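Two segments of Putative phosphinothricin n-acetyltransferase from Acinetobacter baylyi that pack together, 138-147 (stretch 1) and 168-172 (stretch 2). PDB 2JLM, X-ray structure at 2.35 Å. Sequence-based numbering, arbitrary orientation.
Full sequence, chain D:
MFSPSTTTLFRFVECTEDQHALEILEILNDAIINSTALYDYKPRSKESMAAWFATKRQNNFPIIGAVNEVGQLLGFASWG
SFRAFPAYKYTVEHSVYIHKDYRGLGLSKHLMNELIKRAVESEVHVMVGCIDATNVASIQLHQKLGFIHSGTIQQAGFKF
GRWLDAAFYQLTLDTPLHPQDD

Stretch 1 138-147: SIQLHQKLGF
Stretch 2 168-172: FYQLT

Stretch 1 is the last part of a helix, residues 138 to 144, followed by a short turn through Leu145 and Gly146 to Phe147. Stretch 2, residues 168 to 172, is a strand. The helix is held by regular bonds such as Gln143 N to Ile139 O at 2.8 Å and Lys144 N to Gln140 O at 2.9 Å.

The helix ends in a Schellman motif. Phe147 N bonds to His142 O at 2.8 Å, and Gly146 N bonds to Gln143 O at 2.9 Å. Leu145 has phi/psi of -90/0, and Gly146 has 97/7. At these Gly146 angles a CB would be jammed against the carbonyl oxygen of Leu145, which by itself calls for glycine. An ideal CB there would also lie 3.8 Å from Leu171 CD1. Phe147, at -67/150, then takes up an extended conformation beside the strand. Its CA is 4.5 Å from the CA of Leu171, which sets the register.

The strand is extended throughout, from -112/128 at Phe168 to -99/125 at Thr172. Its side chains alternate. Tyr169 and Leu171 point their CA-to-CB bonds toward stretch 1, while Gln170 and Thr172 point away. Gln170 is p at chi1, t at chi2 and 84° at chi3, and its NE2 donates to Thr172 OG1 at 3.2 Å.

Tyr169 and Leu171 are the two main bumps on the strand. Tyr169 is m at chi1 with chi2 of 79°, and it gives up the most area to the contact. Its ring reaches the helix at Ile139 and Gln143. Ile139, m at chi1 and t at chi2, brings CG2 to 3.4 Å from Tyr169 CZ and 3.1 Å from Tyr169 OH, a tight fit. Gln143 is m at chi1, t at chi2 and -7° at chi3. Its CA-to-CB bond points sideways, but the end of the chain comes nearer, with NE2 3.8 Å from Tyr169 CE2. At the root of the tyrosine, Tyr169 CB lies 4.1 Å from Phe147 CB.

Phe147 fits against the backbone between the two bumps. It is m at chi1 with chi2 of -109°. Leu171 CB sits over one face of its ring, 3.6 Å from the centroid and 9° off the normal, a CH-pi contact. The ring edge meets the strand backbone, with Phe147 CD1 3.9 Å from Tyr169 C. Phe147 CA makes a CA-H...O contact with Gln170 O at 3.3 Å, with an angle of 133° at the hydrogen.

Leu171, t at chi1 and p at chi2, also covers the turn. Its CD1 is 3.7 Å from Gly146 O and 4.0 Å from Leu145 O.

No direct hydrogen bond joins the stretches, so the fit rests on shape, over 408 Å² of buried surface. One water bridges them, accepting from Thr172 N at 3.1 Å and donating a weak bond to Gly146 O at 3.4 Å.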

ATOM      1  N   SER D 138      21.691   6.884  25.262  1.00 16.82           N
ATOM      2  CA  SER D 138      20.446   6.810  24.499  1.00 28.79           C
ATOM      3  C   SER D 138      19.567   8.037  24.757  1.00 22.79           C
ATOM      4  O   SER D 138      19.000   8.624  23.836  1.00 25.10           O
ATOM      5  CB  SER D 138      19.688   5.525  24.815  1.00 23.87           C
ATOM      6  OG  SER D 138      18.468   5.510  24.099  1.00 48.95           O
ATOM      7  N   ILE D 139      19.483   8.444  26.014  1.00 17.77           N
ATOM      8  CA  ILE D 139      18.779   9.677  26.348  1.00 27.52           C
ATOM      9  C   ILE D 139      19.336  10.897  25.622  1.00 19.94           C
ATOM     10  O   ILE D 139      18.595  11.681  25.034  1.00 19.50           O
ATOM     11  CB  ILE D 139      18.867   9.952  27.835  1.00 18.25           C
ATOM     12  CG1 ILE D 139      18.259   8.776  28.602  1.00 21.04           C
ATOM     13  CG2 ILE D 139      18.185  11.293  28.154  1.00 11.61           C
ATOM     14  CD1 ILE D 139      18.215   8.983  30.101  1.00 20.51           C
ATOM     15  N   GLN D 140      20.649  11.066  25.686  1.00 19.28           N
ATOM     16  CA  GLN D 140      21.311  12.180  25.015  1.00 17.10           C
ATOM     17  C   GLN D 140      21.001  12.156  23.527  1.00 21.63           C
ATOM     18  O   GLN D 140      20.737  13.197  22.928  1.00 23.19           O
ATOM     19  CB  GLN D 140      22.828  12.139  25.275  1.00 22.43           C
ATOM     20  CG  GLN D 140      23.666  13.100  24.446  1.00 49.91           C
ATOM     21  CD  GLN D 140      24.092  12.498  23.115  1.00 50.28           C
ATOM     22  N   LEU D 141      21.019  10.967  22.935  1.00 15.72           N
ATOM     23  CA  LEU D 141      20.700  10.825  21.525  1.00 18.06           C
ATOM     24  C   LEU D 141      19.271  11.298  21.254  1.00 19.76           C
ATOM     25  O   LEU D 141      19.018  12.018  20.300  1.00 18.67           O
ATOM     26  CB  LEU D 141      20.851   9.369  21.091  1.00 31.10           C
ATOM     27  CG  LEU D 141      20.193   9.026  19.756  1.00 41.32           C
ATOM     28  CD1 LEU D 141      21.192   9.176  18.630  1.00 31.26           C
ATOM     29  CD2 LEU D 141      19.637   7.620  19.783  1.00 35.22           C
ATOM     30  N   HIS D 142      18.333  10.891  22.100  1.00 25.31           N
ATOM     31  CA  HIS D 142      16.944  11.306  21.922  1.00 18.25           C
ATOM     32  C   HIS D 142      16.773  12.810  22.110  1.00 28.96           C
ATOM     33  O   HIS D 142      16.031  13.474  21.369  1.00 25.95           O
ATOM     34  CB  HIS D 142      16.032  10.524  22.865  1.00 19.95           C
ATOM     35  CG  HIS D 142      15.855   9.091  22.471  1.00 23.96           C
ATOM     36  ND1 HIS D 142      14.719   8.627  21.840  1.00 31.58           N
ATOM     37  CD2 HIS D 142      16.670   8.020  22.611  1.00 29.96           C
ATOM     38  CE1 HIS D 142      14.842   7.331  21.615  1.00 31.13           C
ATOM     39  NE2 HIS D 142      16.020   6.938  22.073  1.00 26.31           N
ATOM     40  N   GLN D 143      17.473  13.364  23.090  1.00 17.03           N
ATOM     41  CA  GLN D 143      17.425  14.807  23.272  1.00 15.97           C
ATOM     42  C   GLN D 143      17.959  15.555  22.054  1.00 33.91           C
ATOM     43  O   GLN D 143      17.381  16.561  21.617  1.00 22.16           O
ATOM     44  CB  GLN D 143      18.145  15.206  24.552  1.00 20.99           C
ATOM     45  CG  GLN D 143      17.369  14.756  25.771  1.00 12.86           C
ATOM     46  CD  GLN D 143      18.127  14.876  27.072  1.00 31.56           C
ATOM     47  OE1 GLN D 143      19.325  15.183  27.094  1.00 30.63           O
ATOM     48  NE2 GLN D 143      17.428  14.622  28.176  1.00 37.84           N
ATOM     49  N   LYS D 144      19.039  15.051  21.474  1.00 17.81           N
ATOM     50  CA  LYS D 144      19.626  15.765  20.343  1.00 34.47           C
ATOM     51  C   LYS D 144      18.708  15.728  19.128  1.00 19.15           C
ATOM     52  O   LYS D 144      18.798  16.577  18.251  1.00 38.39           O
ATOM     53  CB  LYS D 144      21.043  15.256  20.020  1.00 24.58           C
ATOM     54  CG  LYS D 144      22.083  15.760  21.041  1.00 38.35           C
ATOM     55  CD  LYS D 144      23.511  15.713  20.497  1.00 65.36           C
ATOM     56  N   LEU D 145      17.812  14.747  19.090  1.00 23.33           N
ATOM     57  CA  LEU D 145      16.844  14.657  18.005  1.00 14.71           C
ATOM     58  C   LEU D 145      15.563  15.417  18.341  1.00 12.52           C
ATOM     59  O   LEU D 145      14.622  15.428  17.559  1.00 26.05           O
ATOM     60  CB  LEU D 145      16.519  13.197  17.713  1.00 15.84           C
ATOM     61  CG  LEU D 145      17.662  12.396  17.086  1.00 40.31           C
ATOM     62  CD1 LEU D 145      17.440  10.909  17.264  1.00 23.23           C
ATOM     63  CD2 LEU D 145      17.820  12.740  15.618  1.00 29.40           C
ATOM     64  N   GLY D 146      15.515  16.021  19.526  1.00 22.47           N
ATOM     65  CA  GLY D 146      14.386  16.861  19.885  1.00 12.31           C
ATOM     66  C   GLY D 146      13.328  16.163  20.726  1.00 29.28           C
ATOM     67  O   GLY D 146      12.264  16.726  20.976  1.00 32.69           O
ATOM     68  N   PHE D 147      13.600  14.935  21.155  1.00 19.33           N
ATOM     69  CA  PHE D 147      12.693  14.283  22.094  1.00 25.92           C
ATOM     70  C   PHE D 147      12.735  15.010  23.412  1.00 23.31           C
ATOM     71  O   PHE D 147      13.756  15.585  23.786  1.00 22.07           O
ATOM     72  CB  PHE D 147      13.060  12.823  22.332  1.00  7.88           C
ATOM     73  CG  PHE D 147      12.717  11.921  21.180  1.00 22.62           C
ATOM     74  CD1 PHE D 147      11.675  11.013  21.279  1.00  8.32           C
ATOM     75  CD2 PHE D 147      13.445  11.978  20.002  1.00  9.78           C
ATOM     76  CE1 PHE D 147      11.378  10.167  20.227  1.00 13.32           C
ATOM     77  CE2 PHE D 147      13.150  11.146  18.951  1.00 17.10           C
ATOM     78  CZ  PHE D 147      12.112  10.237  19.059  1.00 18.69           C
ATOM     79  N   PHE D 168      10.428   7.768  29.790  1.00 21.86           N
ATOM     80  CA  PHE D 168       9.713   7.946  28.535  1.00 19.54           C
ATOM     81  C   PHE D 168      10.108   9.235  27.873  1.00 21.77           C
ATOM     82  O   PHE D 168      10.096  10.300  28.487  1.00 21.75           O
ATOM     83  CB  PHE D 168       8.200   7.882  28.746  1.00 16.95           C
ATOM     84  CG  PHE D 168       7.716   6.520  29.127  1.00 26.50           C
ATOM     85  CD1 PHE D 168       7.715   6.119  30.454  1.00 19.87           C
ATOM     86  CD2 PHE D 168       7.303   5.623  28.159  1.00 22.88           C
ATOM     87  CE1 PHE D 168       7.287   4.855  30.808  1.00 41.78           C
ATOM     88  CE2 PHE D 168       6.876   4.353  28.506  1.00 34.88           C
ATOM     89  CZ  PHE D 168       6.863   3.971  29.832  1.00 26.47           C
ATOM     90  N   TYR D 169      10.488   9.128  26.611  1.00 16.73           N
ATOM     91  CA  TYR D 169      10.799  10.301  25.814  1.00 20.73           C
ATOM     92  C   TYR D 169       9.855  10.340  24.609  1.00 21.00           C
ATOM     93  O   TYR D 169       9.542   9.308  24.001  1.00 21.65           O
ATOM     94  CB  TYR D 169      12.285  10.297  25.405  1.00 14.31           C
ATOM     95  CG  TYR D 169      13.190  10.640  26.575  1.00 19.08           C
ATOM     96  CD1 TYR D 169      13.510   9.687  27.529  1.00 14.57           C
ATOM     97  CD2 TYR D 169      13.678  11.933  26.753  1.00 21.32           C
ATOM     98  CE1 TYR D 169      14.316  10.000  28.625  1.00 21.88           C
ATOM     99  CE2 TYR D 169      14.486  12.255  27.841  1.00 39.72           C
ATOM    100  CZ  TYR D 169      14.800  11.282  28.770  1.00 24.44           C
ATOM    101  OH  TYR D 169      15.593  11.590  29.854  1.00 42.11           O
ATOM    102  N   GLN D 170       9.378  11.527  24.275  1.00 19.10           N
ATOM    103  CA  GLN D 170       8.439  11.638  23.169  1.00 14.80           C
ATOM    104  C   GLN D 170       8.839  12.764  22.236  1.00 15.66           C
ATOM    105  O   GLN D 170       9.432  13.773  22.651  1.00 18.90           O
ATOM    106  CB  GLN D 170       7.022  11.889  23.693  1.00  9.87           C
ATOM    107  CG  GLN D 170       6.767  13.370  24.052  1.00 11.59           C
ATOM    108  CD  GLN D 170       5.348  13.611  24.484  1.00 18.51           C
ATOM    109  OE1 GLN D 170       4.996  13.404  25.649  1.00 22.50           O
ATOM    110  NE2 GLN D 170       4.514  14.045  23.546  1.00 14.70           N
ATOM    111  N   LEU D 171       8.509  12.588  20.963  1.00 16.95           N
ATOM    112  CA  LEU D 171       8.735  13.622  19.972  1.00 12.52           C
ATOM    113  C   LEU D 171       7.390  13.924  19.330  1.00 15.94           C
ATOM    114  O   LEU D 171       6.746  13.025  18.786  1.00 21.59           O
ATOM    115  CB  LEU D 171       9.722  13.118  18.922  1.00 12.57           C
ATOM    116  CG  LEU D 171       9.878  13.961  17.657  1.00 26.11           C
ATOM    117  CD1 LEU D 171      10.616  15.252  17.989  1.00 11.66           C
ATOM    118  CD2 LEU D 171      10.613  13.170  16.580  1.00 17.35           C
ATOM    119  N   THR D 172       6.960  15.178  19.390  1.00 17.67           N
ATOM    120  CA  THR D 172       5.674  15.553  18.802  1.00 25.05           C
ATOM    121  C   THR D 172       5.863  16.171  17.419  1.00 17.74           C
ATOM    122  O   THR D 172       6.627  17.110  17.245  1.00 28.42           O
ATOM    123  CB  THR D 172       4.870  16.495  19.725  1.00 33.68           C
ATOM    124  OG1 THR D 172       4.822  15.938  21.042  1.00 25.95           O
ATOM    125  CG2 THR D 172       3.440  16.668  19.210  1.00 23.70           C
TER
HETATM  126  O   HOH W   1       8.863  16.980  21.090  1.00 31.84           O